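Local coordinates for protein FACT complex subunit SPT16 (Ashbya gossypii, PDB 6A8M) that probably helps reorganise nucleosomes as the N-terminal part of the Spt16 subunit of FACT, a histone chaperone serving transcription, replication and DNA repair, at residues Asn14-Leu19 / Asn98-Glu103; Thr63-Val68 / Glu119-Arg124; Arg205-Glu210 / Thr279-Asn284; Leu415-Thr420 / Tyr434-Ser439. All blocks are in the same frame, centred on the assembly; numbering follows the deposited sequence.

Interaction 1. Residues Asn14-Leu19 / Asn98-Glu103; sequences NRLLAL and NTFKIE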
loop_
_atom_site.group_PDB
_atom_site.type_symbol
_atom_site.label_atom_id
_atom_site.label_comp_id
_atom_site.label_asym_id
_atom_site.label_seq_id
_atom_site.Cartn_x
_atom_site.Cartn_y
_atom_site.Cartn_z
ATOM N N ASN A 14 -4.686 -21.112 -0.564
ATOM C CA ASN A 14 -3.309 -20.979 -1.039
ATOM C C ASN A 14 -2.510 -20.012 -0.176
ATOM O O ASN A 14 -1.337 -20.263 0.127
ATOM C CB ASN A 14 -3.301 -20.518 -2.495
ATOM C CG ASN A 14 -3.724 -21.610 -3.442
ATOM O OD1 ASN A 14 -3.646 -22.799 -3.111
ATOM N ND2 ASN A 14 -4.179 -21.223 -4.625
ATOM N N ARG A 15 -3.135 -18.920 0.253
ATOM C CA ARG A 15 -2.407 -17.899 1.002
ATOM C C ARG A 15 -2.200 -18.317 2.451
ATOM O O ARG A 15 -1.128 -18.087 3.023
ATOM C CB ARG A 15 -3.148 -16.558 0.900
ATOM C CG ARG A 15 -3.176 -16.039 -0.547
ATOM C CD ARG A 15 -3.859 -14.697 -0.700
ATOM N NE ARG A 15 -3.931 -14.274 -2.108
ATOM C CZ ARG A 15 -4.647 -13.242 -2.549
ATOM N NH1 ARG A 15 -5.375 -12.523 -1.706
ATOM N NH2 ARG A 15 -4.678 -12.956 -3.857
ATOM N N LEU A 16 -3.217 -18.932 3.054
ATOM C CA LEU A 16 -3.065 -19.458 4.408
ATOM C C LEU A 16 -2.015 -20.556 4.460
ATOM O O LEU A 16 -1.189 -20.585 5.377
ATOM C CB LEU A 16 -4.397 -19.979 4.940
ATOM C CG LEU A 16 -4.308 -20.497 6.384
ATOM C CD1 LEU A 16 -3.824 -19.368 7.304
ATOM C CD2 LEU A 16 -5.650 -21.031 6.868
ATOM N N LEU A 17 -2.012 -21.461 3.470
ATOM C CA LEU A 17 -0.994 -22.508 3.448
ATOM C C LEU A 17 0.391 -21.931 3.169
ATOM O O LEU A 17 1.380 -22.389 3.752
ATOM C CB LEU A 17 -1.354 -23.579 2.422
ATOM C CG LEU A 17 -2.578 -24.420 2.794
ATOM C CD1 LEU A 17 -2.761 -25.531 1.787
ATOM C CD2 LEU A 17 -2.426 -24.984 4.194
ATOM N N ALA A 18 0.484 -20.905 2.315
ATOM C CA ALA A 18 1.775 -20.233 2.126
ATOM C C ALA A 18 2.291 -19.645 3.430
ATOM O O ALA A 18 3.484 -19.750 3.738
ATOM C CB ALA A 18 1.668 -19.144 1.061
ATOM N N LEU A 19 1.396 -19.050 4.227
ATOM C CA LEU A 19 1.779 -18.501 5.527
ATOM C C LEU A 19 2.239 -19.594 6.480
ATOM O O LEU A 19 3.246 -19.440 7.182
ATOM C CB LEU A 19 0.592 -17.738 6.121
ATOM C CG LEU A 19 0.733 -17.160 7.524
ATOM C CD1 LEU A 19 1.843 -16.114 7.605
ATOM C CD2 LEU A 19 -0.603 -16.552 7.929
ATOM N N ASN A 98 -5.138 -34.910 6.928
ATOM C CA ASN A 98 -3.963 -35.431 7.616
ATOM C C ASN A 98 -2.779 -34.464 7.562
ATOM O O ASN A 98 -1.622 -34.884 7.626
ATOM C CB ASN A 98 -3.572 -36.791 7.040
ATOM N N THR A 99 -3.045 -33.165 7.458
ATOM C CA THR A 99 -1.958 -32.200 7.344
ATOM C C THR A 99 -2.264 -30.907 8.091
ATOM O O THR A 99 -1.403 -30.374 8.797
ATOM C CB THR A 99 -1.671 -31.880 5.876
ATOM O OG1 THR A 99 -2.904 -31.677 5.176
ATOM C CG2 THR A 99 -0.891 -33.006 5.201
ATOM N N PHE A 100 -3.489 -30.405 7.957
ATOM C CA PHE A 100 -3.790 -29.050 8.390
ATOM C C PHE A 100 -5.275 -28.954 8.699
ATOM O O PHE A 100 -6.107 -29.269 7.842
ATOM C CB PHE A 100 -3.396 -28.053 7.301
ATOM C CG PHE A 100 -3.393 -26.630 7.742
ATOM C CD1 PHE A 100 -2.337 -26.123 8.480
ATOM C CD2 PHE A 100 -4.424 -25.780 7.390
ATOM C CE1 PHE A 100 -2.316 -24.811 8.871
ATOM C CE2 PHE A 100 -4.407 -24.450 7.787
ATOM C CZ PHE A 100 -3.347 -23.966 8.523
ATOM N N LYS A 101 -5.608 -28.503 9.905
ATOM C CA LYS A 101 -6.994 -28.477 10.359
ATOM C C LYS A 101 -7.329 -27.083 10.862
ATOM O O LYS A 101 -6.704 -26.598 11.812
ATOM C CB LYS A 101 -7.218 -29.510 11.462
ATOM C CG LYS A 101 -8.653 -29.611 11.935
ATOM C CD LYS A 101 -8.739 -30.386 13.240
ATOM C CE LYS A 101 -10.182 -30.673 13.582
ATOM N NZ LYS A 101 -11.042 -29.512 13.209
ATOM N N ILE A 102 -8.320 -26.452 10.243
ATOM C CA ILE A 102 -8.806 -25.145 10.684
ATOM C C ILE A 102 -9.952 -25.368 11.653
ATOM O O ILE A 102 -10.889 -26.113 11.349
ATOM C CB ILE A 102 -9.272 -24.298 9.491
ATOM C CG1 ILE A 102 -8.137 -24.059 8.497
ATOM C CG2 ILE A 102 -9.877 -22.963 9.962
ATOM C CD1 ILE A 102 -8.640 -23.461 7.179
ATOM N N GLU A 103 -9.892 -24.714 12.812
ATOM C CA GLU A 103 -10.973 -24.749 13.788
ATOM C C GLU A 103 -11.592 -23.366 13.906
ATOM O O GLU A 103 -10.878 -22.380 14.107
ATOM C CB GLU A 103 -10.466 -25.209 15.159
ATOM C CG GLU A 103 -9.717 -26.511 15.112
ATOM C CD GLU A 103 -9.286 -26.989 16.473
ATOM O OE1 GLU A 103 -8.447 -27.914 16.534
ATOM O OE2 GLU A 103 -9.784 -26.451 17.481
#
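Leu-16 and Leu-17, neighbours on helix 9-22, meet Phe-100, just ahead of strand 101-106, and Ile-102 within it; the nearest pair of CA atoms, Leu-17 CA and Phe-100 CA, is 8.7 Å apart, so side chains alone bridge the gap. The Phe-100 ring is touched in two different ways. Leu-17 CD2 lies over one face, 4.1 Å from the ring centroid and 19° off the normal, which fits a CH-pi contact; the methyl is displaced toward the rim, nearest CD2 of the ring, and the two side chains run past each other in opposite directions. Leu-16 instead comes in at the edge, near the ring plane, with its CD2 3.8 Å from Phe-100 CE2. That same methyl meets Ile-102 CD1 tip to tip at 3.9 Å. Leu-16 can serve both because its CG stands anti to the backbone N (chi1 -178°), sending the branch toward the strand. An alanine in place of Phe-100 would take away the ring that both leucines touch and would probably leave Leu-17 CD2 without its aromatic face and a gap beside Leu-16. Around this patch, Leu-56 of helix 48-57 touches Leu-16, while Val-89 and Met-92 of helix 79-95 cover Ile-102. No hydrogen bond or charge pair links the two segments: shape fit between apolar groups holds the helix against this edge of the N-terminal lobe's mixed sheet.

Interaction 2. Residues Thr63-Val68 / Glu119-Arg124; sequences TTLIAV and EDLVER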
loop_
_atom_site.group_PDB
_atom_site.type_symbol
_atom_site.label_atom_id
_atom_site.label_comp_id
_atom_site.label_asym_id
_atom_site.label_seq_id
_atom_site.Cartn_x
_atom_site.Cartn_y
_atom_site.Cartn_z
ATOM N N THR A 63 -13.065 -7.821 15.489
ATOM C CA THR A 63 -13.314 -8.616 16.691
ATOM C C THR A 63 -13.058 -10.103 16.437
ATOM O O THR A 63 -13.916 -10.956 16.659
ATOM C CB THR A 63 -14.746 -8.373 17.175
ATOM O OG1 THR A 63 -15.003 -6.963 17.169
ATOM C CG2 THR A 63 -14.928 -8.872 18.571
ATOM N N THR A 64 -11.875 -10.399 15.904
ATOM C CA THR A 64 -11.538 -11.721 15.400
ATOM C C THR A 64 -10.087 -12.018 15.717
ATOM O O THR A 64 -9.231 -11.144 15.570
ATOM C CB THR A 64 -11.751 -11.801 13.877
ATOM O OG1 THR A 64 -13.144 -11.678 13.602
ATOM C CG2 THR A 64 -11.228 -13.113 13.301
ATOM N N LEU A 65 -9.821 -13.243 16.157
ATOM C CA LEU A 65 -8.466 -13.714 16.377
ATOM C C LEU A 65 -8.158 -14.832 15.388
ATOM O O LEU A 65 -8.973 -15.731 15.172
ATOM C CB LEU A 65 -8.300 -14.206 17.816
ATOM C CG LEU A 65 -6.899 -14.662 18.226
ATOM C CD1 LEU A 65 -6.734 -14.492 19.741
ATOM C CD2 LEU A 65 -6.650 -16.099 17.833
ATOM N N ILE A 66 -6.962 -14.796 14.814
ATOM C CA ILE A 66 -6.469 -15.848 13.948
ATOM C C ILE A 66 -5.109 -16.277 14.480
ATOM O O ILE A 66 -4.208 -15.444 14.613
ATOM C CB ILE A 66 -6.341 -15.382 12.487
ATOM C CG1 ILE A 66 -7.675 -14.829 11.973
ATOM C CG2 ILE A 66 -5.757 -16.508 11.606
ATOM C CD1 ILE A 66 -7.583 -14.159 10.573
ATOM N N ALA A 67 -4.955 -17.559 14.769
ATOM C CA ALA A 67 -3.673 -18.105 15.184
ATOM C C ALA A 67 -3.281 -19.221 14.234
ATOM O O ALA A 67 -4.134 -20.001 13.805
ATOM C CB ALA A 67 -3.717 -18.627 16.616
ATOM N N VAL A 68 -1.991 -19.288 13.901
ATOM C CA VAL A 68 -1.497 -20.212 12.882
ATOM C C VAL A 68 -0.433 -21.112 13.494
ATOM O O VAL A 68 0.423 -20.645 14.252
ATOM C CB VAL A 68 -0.915 -19.473 11.655
ATOM C CG1 VAL A 68 -0.639 -20.475 10.563
ATOM C CG2 VAL A 68 -1.893 -18.368 11.144
ATOM N N GLU A 119 -7.736 -18.400 26.890
ATOM C CA GLU A 119 -6.918 -19.252 27.747
ATOM C C GLU A 119 -6.612 -20.578 27.057
ATOM O O GLU A 119 -5.462 -21.037 27.066
ATOM C CB GLU A 119 -7.616 -19.474 29.095
ATOM C CG GLU A 119 -7.622 -18.216 29.956
ATOM C CD GLU A 119 -8.634 -18.251 31.093
ATOM O OE1 GLU A 119 -9.458 -19.188 31.156
ATOM O OE2 GLU A 119 -8.598 -17.325 31.934
ATOM N N ASP A 120 -7.637 -21.206 26.459
ATOM C CA ASP A 120 -7.437 -22.399 25.626
ATOM C C ASP A 120 -6.381 -22.158 24.556
ATOM O O ASP A 120 -5.497 -22.994 24.333
ATOM C CB ASP A 120 -8.738 -22.801 24.934
ATOM C CG ASP A 120 -9.802 -23.269 25.883
ATOM O OD1 ASP A 120 -9.506 -23.443 27.086
ATOM O OD2 ASP A 120 -10.945 -23.453 25.397
ATOM N N LEU A 121 -6.473 -21.021 23.860
ATOM C CA LEU A 121 -5.538 -20.754 22.774
ATOM C C LEU A 121 -4.114 -20.590 23.299
ATOM O O LEU A 121 -3.166 -21.108 22.699
ATOM C CB LEU A 121 -5.977 -19.519 21.994
ATOM C CG LEU A 121 -4.962 -19.180 20.898
ATOM C CD1 LEU A 121 -5.042 -20.190 19.754
ATOM C CD2 LEU A 121 -5.131 -17.790 20.434
ATOM N N VAL A 122 -3.946 -19.900 24.433
ATOM C CA VAL A 122 -2.625 -19.788 25.053
ATOM C C VAL A 122 -2.034 -21.168 25.357
ATOM O O VAL A 122 -0.822 -21.375 25.220
ATOM C CB VAL A 122 -2.707 -18.895 26.310
ATOM C CG1 VAL A 122 -1.706 -19.334 27.346
ATOM C CG2 VAL A 122 -2.470 -17.443 25.908
ATOM N N GLU A 123 -2.869 -22.138 25.750
ATOM C CA GLU A 123 -2.361 -23.493 25.966
ATOM C C GLU A 123 -1.770 -24.066 24.678
ATOM O O GLU A 123 -0.674 -24.647 24.681
ATOM C CB GLU A 123 -3.465 -24.409 26.502
ATOM C CG GLU A 123 -3.999 -24.044 27.891
ATOM C CD GLU A 123 -2.921 -24.027 28.965
ATOM O OE1 GLU A 123 -2.459 -25.115 29.378
ATOM O OE2 GLU A 123 -2.547 -22.918 29.404
ATOM N N ARG A 124 -2.476 -23.905 23.562
ATOM C CA ARG A 124 -1.938 -24.404 22.302
ATOM C C ARG A 124 -0.671 -23.648 21.900
ATOM O O ARG A 124 0.280 -24.254 21.392
ATOM C CB ARG A 124 -3.010 -24.329 21.213
ATOM C CG ARG A 124 -2.702 -25.186 19.999
ATOM C CD ARG A 124 -3.862 -25.248 19.024
ATOM N NE ARG A 124 -5.108 -25.680 19.660
ATOM C CZ ARG A 124 -6.153 -26.158 18.988
ATOM N NH1 ARG A 124 -6.090 -26.268 17.662
ATOM N NH2 ARG A 124 -7.251 -26.532 19.633
#
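Leu-121 puts both of its methyls against strand 64-68, CD2 overlapping the forked end of Leu-65 and CD1 resting on the CB of Ala-67. The two leucines meet tip to tip. Leu-121 CD2 lies 3.5 Å from Leu-65 CD2, tighter than ordinary van der Waals contact, and 3.7 Å from Leu-65 CD1, so one methyl sits against both branches of its partner. The other methyl, Leu-121 CD1, is 3.7 Å from Ala-67 CB, where Ala-67 CA and Leu-121 CA are 8.3 Å apart, consistent with the small side chain of Ala-67. The torsions account for this meeting: in both leucines CG is anti to the backbone N (chi1 -177° in Leu-65 and 177° in Leu-121), and the branches point across the interface. Leu-65 and Ala-67 alternate with Ile-66, whose CB is directed away from the helix; this two-residue repeat marks the face of the strand on which helix 113-128 packs, part of the mixed sheet of the Spt16 N-terminal lobe. Trp-105 of strand 101-106 also touches Leu-121, and Trp-148 of helix 143-158 touches Leu-65, so the contact belongs to a larger apolar layer between the sheet and its helices. All three residues are buried. The chemistry is purely aliphatic: what joins helix to strand here is the close fit of methyl groups, with no polar bond to fix direction.

Interaction 3. Residues Arg205-Glu210 / Thr279-Asn284; sequences RAVDEE and TQLDGN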
loop_
_atom_site.group_PDB
_atom_site.type_symbol
_atom_site.label_atom_id
_atom_site.label_comp_id
_atom_site.label_asym_id
_atom_site.label_seq_id
_atom_site.Cartn_x
_atom_site.Cartn_y
_atom_site.Cartn_z
ATOM N N ARG A 205 -7.660 25.424 -14.215
ATOM C CA ARG A 205 -8.734 26.415 -14.135
ATOM C C ARG A 205 -8.466 27.414 -13.017
ATOM O O ARG A 205 -8.573 28.628 -13.221
ATOM C CB ARG A 205 -10.082 25.721 -13.937
ATOM N N ALA A 206 -8.084 26.920 -11.833
ATOM C CA ALA A 206 -7.797 27.814 -10.712
ATOM C C ALA A 206 -6.661 28.777 -11.038
ATOM O O ALA A 206 -6.698 29.948 -10.637
ATOM C CB ALA A 206 -7.470 26.997 -9.462
ATOM N N VAL A 207 -5.639 28.309 -11.756
ATOM C CA VAL A 207 -4.525 29.180 -12.124
ATOM C C VAL A 207 -4.983 30.201 -13.151
ATOM O O VAL A 207 -4.739 31.408 -13.015
ATOM C CB VAL A 207 -3.349 28.347 -12.661
ATOM C CG1 VAL A 207 -2.276 29.263 -13.216
ATOM C CG2 VAL A 207 -2.792 27.446 -11.582
ATOM N N ASP A 208 -5.669 29.720 -14.188
ATOM C CA ASP A 208 -6.160 30.589 -15.247
ATOM C C ASP A 208 -7.065 31.681 -14.689
ATOM O O ASP A 208 -7.001 32.833 -15.135
ATOM C CB ASP A 208 -6.879 29.732 -16.296
ATOM C CG ASP A 208 -7.632 30.551 -17.320
ATOM O OD1 ASP A 208 -8.728 31.051 -16.988
ATOM O OD2 ASP A 208 -7.135 30.685 -18.460
ATOM N N GLU A 209 -7.892 31.348 -13.697
ATOM C CA GLU A 209 -8.870 32.273 -13.140
ATOM C C GLU A 209 -8.355 33.042 -11.929
ATOM O O GLU A 209 -9.115 33.823 -11.345
ATOM C CB GLU A 209 -10.155 31.522 -12.771
ATOM C CG GLU A 209 -10.953 31.048 -13.989
ATOM C CD GLU A 209 -11.997 29.995 -13.643
ATOM O OE1 GLU A 209 -12.515 29.337 -14.576
ATOM O OE2 GLU A 209 -12.292 29.819 -12.438
ATOM N N GLU A 210 -7.094 32.842 -11.538
ATOM C CA GLU A 210 -6.451 33.649 -10.496
ATOM C C GLU A 210 -7.260 33.654 -9.200
ATOM O O GLU A 210 -7.230 34.621 -8.435
ATOM C CB GLU A 210 -6.205 35.082 -10.985
ATOM N N THR A 279 -0.741 26.910 2.079
ATOM C CA THR A 279 -0.530 28.252 1.560
ATOM C C THR A 279 -1.224 28.421 0.214
ATOM O O THR A 279 -1.605 27.450 -0.440
ATOM C CB THR A 279 0.970 28.529 1.418
ATOM O OG1 THR A 279 1.561 27.462 0.658
ATOM C CG2 THR A 279 1.630 28.556 2.800
ATOM N N GLN A 280 -1.345 29.682 -0.207
ATOM C CA GLN A 280 -2.024 30.032 -1.452
ATOM C C GLN A 280 -1.467 29.266 -2.650
ATOM O O GLN A 280 -0.262 29.024 -2.761
ATOM C CB GLN A 280 -1.905 31.536 -1.705
ATOM C CG GLN A 280 -2.178 31.966 -3.149
ATOM C CD GLN A 280 -3.651 31.922 -3.535
ATOM O OE1 GLN A 280 -4.546 32.043 -2.678
ATOM N NE2 GLN A 280 -3.911 31.733 -4.830
ATOM N N LEU A 281 -2.371 28.851 -3.532
ATOM C CA LEU A 281 -1.968 28.252 -4.796
ATOM C C LEU A 281 -1.098 29.240 -5.570
ATOM O O LEU A 281 -1.512 30.373 -5.829
ATOM C CB LEU A 281 -3.212 27.876 -5.599
ATOM C CG LEU A 281 -3.057 27.392 -7.039
ATOM C CD1 LEU A 281 -2.213 26.155 -7.084
ATOM C CD2 LEU A 281 -4.437 27.106 -7.605
ATOM N N ASP A 282 0.123 28.831 -5.895
ATOM C CA ASP A 282 1.064 29.695 -6.600
ATOM C C ASP A 282 1.069 29.282 -8.061
ATOM O O ASP A 282 1.663 28.264 -8.426
ATOM C CB ASP A 282 2.457 29.615 -5.988
ATOM C CG ASP A 282 3.450 30.488 -6.730
ATOM O OD1 ASP A 282 3.088 31.633 -7.034
ATOM O OD2 ASP A 282 4.569 30.028 -7.028
ATOM N N GLY A 283 0.408 30.077 -8.899
ATOM C CA GLY A 283 0.238 29.741 -10.305
ATOM C C GLY A 283 1.418 30.126 -11.172
ATOM O O GLY A 283 1.265 30.856 -12.149
ATOM N N ASN A 284 2.601 29.634 -10.822
ATOM C CA ASN A 284 3.826 29.905 -11.557
ATOM C C ASN A 284 4.804 28.777 -11.289
ATOM O O ASN A 284 4.760 28.153 -10.228
ATOM C CB ASN A 284 4.470 31.225 -11.137
ATOM C CG ASN A 284 4.189 32.328 -12.106
ATOM O OD1 ASN A 284 4.654 32.299 -13.253
ATOM N ND2 ASN A 284 3.419 33.315 -11.662
#
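Leu-281 can be followed outward from the loop before strand 285-295. Its CB is directed at helix 179-208, and CG, anti to the backbone N (chi1 172°), carries the branch on toward the last helical turn. At the tip, CD2 is the atom that makes the contact, 3.6 Å from Ala-206 CB, with Val-207 CG2 a looser neighbour at 4.3 Å. The side chain as a whole also packs on Ile-213 and on Leu-218 of helix 215-224. Val-207 reaches further along the loop: its CG1 is 3.9 Å from Gly-283 CA, where Val-207 CA and Gly-283 CA are 5.1 Å apart. A beta carbon built on Gly-283 would lie 2.9 Å from Val-207 CG1, a clash with the backbone as it stands. Beside Leu-281, Gln-280 NE2 donates to Leu-281 O at 2.9 Å, in the carbonyl plane on a lone pair, though the N-H...O angle is bent to 138°; Gln-280 OE1 accepts from Ile-213 N, tying this loop to the chain that follows the helix. The helix ends in a Schellman motif, Glu-210 having positive phi, and the loop bends in an inverse gamma turn centred on Gly-283: a helix terminus packed against a turn in the peptidase M24-like domain.

Interaction 4. Residues Leu415-Thr420 / Tyr434-Ser439; sequences LQLADT and YTKSRS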
loop_
_atom_site.group_PDB
_atom_site.type_symbol
_atom_site.label_atom_id
_atom_site.label_comp_id
_atom_site.label_asym_id
_atom_site.label_seq_id
_atom_site.Cartn_x
_atom_site.Cartn_y
_atom_site.Cartn_z
ATOM N N LEU A 415 10.509 19.164 -8.043
ATOM C CA LEU A 415 10.066 18.278 -9.110
ATOM C C LEU A 415 9.691 16.943 -8.510
ATOM O O LEU A 415 10.395 16.430 -7.637
ATOM C CB LEU A 415 11.167 18.046 -10.174
ATOM C CG LEU A 415 11.682 19.318 -10.851
ATOM C CD1 LEU A 415 12.926 19.015 -11.688
ATOM C CD2 LEU A 415 10.589 19.945 -11.723
ATOM N N GLN A 416 8.619 16.343 -9.015
ATOM C CA GLN A 416 8.259 15.039 -8.498
ATOM C C GLN A 416 7.472 14.272 -9.547
ATOM O O GLN A 416 6.557 14.812 -10.166
ATOM C CB GLN A 416 7.454 15.170 -7.199
ATOM C CG GLN A 416 7.116 13.842 -6.577
ATOM C CD GLN A 416 6.601 14.004 -5.176
ATOM O OE1 GLN A 416 5.579 14.692 -4.945
ATOM N NE2 GLN A 416 7.311 13.416 -4.224
ATOM N N LEU A 417 7.813 12.997 -9.715
ATOM C CA LEU A 417 7.131 12.143 -10.675
ATOM C C LEU A 417 6.977 10.774 -10.041
ATOM O O LEU A 417 7.949 10.253 -9.493
ATOM C CB LEU A 417 7.962 12.034 -11.961
ATOM C CG LEU A 417 7.348 11.324 -13.157
ATOM C CD1 LEU A 417 6.163 12.139 -13.690
ATOM C CD2 LEU A 417 8.405 11.114 -14.238
ATOM N N ALA A 418 5.782 10.185 -10.129
ATOM C CA ALA A 418 5.585 8.831 -9.619
ATOM C C ALA A 418 4.648 8.059 -10.534
ATOM O O ALA A 418 3.705 8.618 -11.089
ATOM C CB ALA A 418 5.029 8.834 -8.171
ATOM N N ASP A 419 4.909 6.754 -10.669
ATOM C CA ASP A 419 4.039 5.864 -11.417
ATOM C C ASP A 419 4.018 4.505 -10.741
ATOM O O ASP A 419 4.956 4.128 -10.032
ATOM C CB ASP A 419 4.490 5.717 -12.884
ATOM C CG ASP A 419 4.061 6.902 -13.730
ATOM O OD1 ASP A 419 2.852 7.023 -13.993
ATOM O OD2 ASP A 419 4.923 7.717 -14.108
ATOM N N THR A 420 2.940 3.765 -10.989
ATOM C CA THR A 420 2.802 2.401 -10.488
ATOM C C THR A 420 3.317 1.425 -11.541
ATOM O O THR A 420 2.924 1.499 -12.708
ATOM C CB THR A 420 1.341 2.141 -10.142
ATOM O OG1 THR A 420 0.938 3.126 -9.174
ATOM C CG2 THR A 420 1.134 0.744 -9.572
ATOM N N TYR A 434 -1.593 8.101 -17.274
ATOM C CA TYR A 434 -1.848 9.524 -17.449
ATOM C C TYR A 434 -0.581 10.206 -17.960
ATOM O O TYR A 434 0.534 9.860 -17.560
ATOM C CB TYR A 434 -2.327 10.164 -16.139
ATOM C CG TYR A 434 -2.636 11.626 -16.321
ATOM C CD1 TYR A 434 -3.790 12.035 -17.003
ATOM C CD2 TYR A 434 -1.758 12.600 -15.875
ATOM C CE1 TYR A 434 -4.059 13.388 -17.200
ATOM C CE2 TYR A 434 -2.021 13.940 -16.072
ATOM C CZ TYR A 434 -3.163 14.332 -16.734
ATOM O OH TYR A 434 -3.412 15.676 -16.936
ATOM N N THR A 435 -0.751 11.157 -18.882
ATOM C CA THR A 435 0.400 11.757 -19.548
ATOM C C THR A 435 1.400 12.362 -18.561
ATOM O O THR A 435 1.050 12.857 -17.482
ATOM C CB THR A 435 -0.048 12.840 -20.556
ATOM O OG1 THR A 435 1.108 13.384 -21.203
ATOM C CG2 THR A 435 -0.768 13.977 -19.833
ATOM N N LYS A 436 2.673 12.298 -18.947
ATOM C CA LYS A 436 3.730 13.048 -18.290
ATOM C C LYS A 436 4.588 13.762 -19.321
ATOM O O LYS A 436 5.666 14.249 -18.982
ATOM C CB LYS A 436 4.599 12.138 -17.423
ATOM C CG LYS A 436 5.082 10.876 -18.165
ATOM C CD LYS A 436 5.420 9.787 -17.156
ATOM C CE LYS A 436 5.935 8.524 -17.829
ATOM N NZ LYS A 436 5.900 7.368 -16.870
ATOM N N SER A 437 4.137 13.828 -20.568
ATOM C CA SER A 437 4.895 14.539 -21.585
ATOM C C SER A 437 4.925 16.009 -21.222
ATOM O O SER A 437 3.896 16.572 -20.845
ATOM C CB SER A 437 4.249 14.337 -22.949
ATOM O OG SER A 437 4.332 12.965 -23.306
ATOM N N ARG A 438 6.106 16.630 -21.314
ATOM C CA ARG A 438 6.231 18.024 -20.887
ATOM C C ARG A 438 5.237 18.922 -21.616
ATOM O O ARG A 438 4.615 19.798 -21.004
ATOM C CB ARG A 438 7.665 18.524 -21.108
ATOM C CG ARG A 438 7.847 19.976 -20.646
ATOM C CD ARG A 438 9.303 20.348 -20.339
ATOM N NE ARG A 438 10.216 20.112 -21.466
ATOM C CZ ARG A 438 10.377 20.953 -22.486
ATOM N NH1 ARG A 438 9.675 22.079 -22.553
ATOM N NH2 ARG A 438 11.245 20.668 -23.452
ATOM N N SER A 439 5.028 18.681 -22.910
ATOM C CA SER A 439 4.117 19.509 -23.687
ATOM C C SER A 439 2.689 19.459 -23.167
ATOM O O SER A 439 1.896 20.347 -23.502
ATOM C CB SER A 439 4.140 19.076 -25.151
ATOM O OG SER A 439 3.752 17.713 -25.260
HETATM O O HOH W 1 3.298 6.596 -17.263
#
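Asp-419 and Lys-436 approach from opposite directions, one from strand 412-424, in the antiparallel sheet of the peptidase M24-like domain, and the other from the loop ahead of helix 438-441. Lys-436 NZ donates to Asp-419 OD2 at 3.0 Å, forming a salt bridge, but it arrives from above the carboxylate, 63° out of its plane. A water closes a second path: it accepts from Lys-436 NZ at 2.7 Å and donates weakly to Asp-419 OD1. Nearer the lysine backbone, Leu-417 and Lys-436 cross at about a right angle, with Leu-417 CD1 4.0 Å from Lys-436 CB, so the lysine's base lies on an apolar neighbour while its tip reaches the acid. The route starts with CG wedged between the backbone N and the carbonyl carbon (chi1 50°), after which the chain runs extended to NZ. Neither polar end depends on this pair alone. Gln-325 of helix 312-332 donates to Asp-419 OD2 and accepts from Lys-436 NZ, whereas Asp-419 OD1 takes a salt bridge from Arg-304 and a hydrogen bond from Thr-432. A methionine in place of Lys-436 would probably leave Asp-419 OD2 without its ammonium partner and Gln-325 OE1 without this donor. With a lysine and an arginine around it, the buried carboxylate is probably stabilised as the anion, in a polar, charge-paired link from the strand to the C-terminal loop and helix 312-332.

In the fold
Along the chain, interactions 1 and 2 interleave, their segments alternating within the N-terminal lobe, whereas 3 and 4 follow in series. The first two have centres 15 Å apart and reach the same six-stranded mixed sheet; they also touch directly, through a salt bridge between Glu-103 and Arg-124 and packing of Leu-19 on Val-68. Interactions 3 and 4 lie on the other side of the chain's centre, 20 Å apart between centres, in the peptidase M24-like part. Between the pairs, centres are 43 to 56 Å apart without contact. The two pairs therefore sample two different lobes; helix 179-208, which carries part of interaction 3, also touches Thr-420 and Tyr-434 of interaction 4, and Arg-15 of interaction 1 is salt-bridged to Asp-178, just ahead of that helix.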